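Local coordinates for protein alcohol oxidase (Myceliophthora thermophila, PDB 6F74) that binds FAD and probably works as a VAO-type flavoprotein oxidase that uses oxygen to reoxidise its flavin, at residues A[202-207]-A[213-218]. Residues are numbered along the deposited sequence; the frame is centred on the assembly and turned at random.
Sequences SAIHID and RDVYTV
With CG1 anti to the carbonyl carbon in both Ile204 (chi1 -66°) and Ile206 (chi1 -51°), and an extended second torsion in each, the two isoleucines of strand 203-207 send their CD1 methyls out to Val215 and, from Ile204, also to Val218 of helix 213-218. The closest touch is Ile206 CD1 on Val215 CG2 at 3.8 Å, and the two side chains meet at about a right angle. Val215 CG2 also lies 4.1 Å from Ile206 CG1 and 4.1 Å from Ile206 CG2, so one valine methyl rests against three carbons of the isoleucine. Two residues earlier on the strand, Ile204 CD1 sits 4.1 Å from Val218 CG1 and comes within 4.1 Å of the carbonyl Val215 O, with Val215 CG1 a little farther at 4.4 Å. Val215 is therefore shared by both isoleucines, while Val218, one helical turn later, meets Ile204. Side chain to side chain, every contact is between methyl or methylene carbons, and only 188 Å² is buried in total. The axes stay 10.1 Å apart at their closest, a separation that the long isoleucine side chains bridge. Replacing Ile206 by an alanine would probably leave Val215 CG2 without its closest support from the strand and open a gap beside Ile237, which the isoleucine also touches. Backbone hydrogen bonds with strands 179-185 and 296-306 flank strand 203-207 on its two edges, placing it inside an antiparallel sheet with the helix packed over one face. The side chain of Ile206 is about 10 Å from the bound FAD, so this is buried packing near the cofactor site but not touching it. At 144° between their directions, the helix folds back across the sheet face, a short beta-alpha connection within the FAD-binding domain of the VAO-type fold.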
loop_
_atom_site.group_PDB
_atom_site.type_symbol
_atom_site.label_atom_id
_atom_site.label_comp_id
_atom_site.label_asym_id
_atom_site.label_seq_id
_atom_site.Cartn_x
_atom_site.Cartn_y
_atom_site.Cartn_z
ATOM N N SER A 202 -16.654 -20.250 -1.584
ATOM C CA SER A 202 -17.118 -19.367 -0.527
ATOM C C SER A 202 -16.712 -17.910 -0.781
ATOM O O SER A 202 -15.872 -17.612 -1.651
ATOM C CB SER A 202 -16.595 -19.848 0.830
ATOM O OG SER A 202 -17.027 -21.160 1.148
ATOM N N ALA A 203 -17.333 -17.011 -0.022
ATOM C CA ALA A 203 -17.005 -15.594 -0.085
ATOM C C ALA A 203 -17.196 -14.872 1.241
ATOM O O ALA A 203 -17.819 -15.416 2.165
ATOM C CB ALA A 203 -17.791 -14.923 -1.177
ATOM N N ILE A 204 -16.619 -13.661 1.326
ATOM C CA ILE A 204 -16.936 -12.734 2.399
ATOM C C ILE A 204 -17.506 -11.443 1.810
ATOM O O ILE A 204 -16.903 -10.841 0.907
ATOM C CB ILE A 204 -15.747 -12.493 3.358
ATOM C CG1 ILE A 204 -15.436 -13.792 4.111
ATOM C CG2 ILE A 204 -16.089 -11.395 4.351
ATOM C CD1 ILE A 204 -14.357 -13.734 5.193
ATOM N N HIS A 205 -18.685 -11.046 2.310
ATOM C CA HIS A 205 -19.265 -9.744 2.009
ATOM C C HIS A 205 -18.656 -8.741 2.966
ATOM O O HIS A 205 -18.973 -8.719 4.156
ATOM C CB HIS A 205 -20.795 -9.779 2.134
ATOM C CG HIS A 205 -21.464 -8.520 1.650
ATOM N ND1 HIS A 205 -22.815 -8.282 1.770
ATOM C CD2 HIS A 205 -20.928 -7.388 1.140
ATOM C CE1 HIS A 205 -23.092 -7.085 1.295
ATOM N NE2 HIS A 205 -21.965 -6.518 0.909
ATOM N N ILE A 206 -17.734 -7.932 2.456
ATOM C CA ILE A 206 -17.156 -6.890 3.276
ATOM C C ILE A 206 -18.032 -5.660 3.100
ATOM O O ILE A 206 -17.827 -4.895 2.158
ATOM C CB ILE A 206 -15.700 -6.599 2.888
ATOM C CG1 ILE A 206 -14.892 -7.905 2.850
ATOM C CG2 ILE A 206 -15.082 -5.610 3.871
ATOM C CD1 ILE A 206 -13.473 -7.750 2.305
ATOM N N ASP A 207 -18.999 -5.476 4.008
ATOM C CA ASP A 207 -20.041 -4.465 3.880
ATOM C C ASP A 207 -19.660 -3.227 4.669
ATOM O O ASP A 207 -20.313 -2.849 5.627
ATOM C CB ASP A 207 -21.398 -5.042 4.347
ATOM C CG ASP A 207 -22.595 -4.287 3.789
ATOM O OD1 ASP A 207 -22.429 -3.256 3.063
ATOM O OD2 ASP A 207 -23.728 -4.740 4.090
ATOM N N ARG A 213 -7.830 -6.634 9.597
ATOM C CA ARG A 213 -8.017 -7.256 10.901
ATOM C C ARG A 213 -9.457 -7.774 11.052
ATOM O O ARG A 213 -9.668 -8.895 11.469
ATOM C CB ARG A 213 -7.702 -6.276 12.018
ATOM C CG ARG A 213 -7.522 -6.989 13.343
ATOM C CD ARG A 213 -6.980 -5.983 14.384
ATOM N NE ARG A 213 -5.531 -5.735 14.205
ATOM C CZ ARG A 213 -4.587 -6.622 14.503
ATOM N NH1 ARG A 213 -4.918 -7.809 15.058
ATOM N NH2 ARG A 213 -3.295 -6.323 14.301
ATOM N N ASP A 214 -10.421 -6.968 10.653
ATOM C CA ASP A 214 -11.849 -7.274 10.851
ATOM C C ASP A 214 -12.269 -8.439 9.961
ATOM O O ASP A 214 -13.020 -9.317 10.379
ATOM C CB ASP A 214 -12.695 -6.034 10.525
ATOM C CG ASP A 214 -12.213 -4.775 11.246
ATOM O OD1 ASP A 214 -12.224 -4.761 12.482
ATOM O OD2 ASP A 214 -11.800 -3.781 10.590
ATOM N N VAL A 215 -11.754 -8.441 8.734
ATOM C CA VAL A 215 -12.061 -9.463 7.741
ATOM C C VAL A 215 -11.470 -10.804 8.171
ATOM O O VAL A 215 -12.135 -11.866 8.094
ATOM C CB VAL A 215 -11.552 -9.045 6.342
ATOM C CG1 VAL A 215 -11.811 -10.123 5.283
ATOM C CG2 VAL A 215 -12.236 -7.768 5.914
ATOM N N TYR A 216 -10.250 -10.744 8.677
ATOM C CA TYR A 216 -9.547 -11.934 9.137
ATOM C C TYR A 216 -10.242 -12.684 10.279
ATOM O O TYR A 216 -10.212 -13.905 10.339
ATOM C CB TYR A 216 -8.128 -11.532 9.571
ATOM C CG TYR A 216 -7.131 -11.226 8.457
ATOM C CD1 TYR A 216 -7.368 -11.551 7.109
ATOM C CD2 TYR A 216 -5.900 -10.672 8.781
ATOM C CE1 TYR A 216 -6.429 -11.302 6.128
ATOM C CE2 TYR A 216 -4.951 -10.422 7.808
ATOM C CZ TYR A 216 -5.203 -10.735 6.492
ATOM O OH TYR A 216 -4.219 -10.499 5.559
ATOM N N THR A 217 -10.841 -11.944 11.201
ATOM C CA THR A 217 -11.587 -12.554 12.315
ATOM C C THR A 217 -12.748 -13.440 11.822
ATOM O O THR A 217 -12.987 -14.518 12.345
ATOM C CB THR A 217 -12.106 -11.427 13.238
ATOM O OG1 THR A 217 -10.985 -10.757 13.809
ATOM C CG2 THR A 217 -13.034 -11.948 14.355
ATOM N N VAL A 218 -13.456 -12.976 10.798
ATOM C CA VAL A 218 -14.571 -13.737 10.209
ATOM C C VAL A 218 -14.078 -14.918 9.377
ATOM O O VAL A 218 -14.663 -16.013 9.422
ATOM C CB VAL A 218 -15.500 -12.812 9.397
ATOM C CG1 VAL A 218 -16.581 -13.608 8.673
ATOM C CG2 VAL A 218 -16.158 -11.801 10.340
#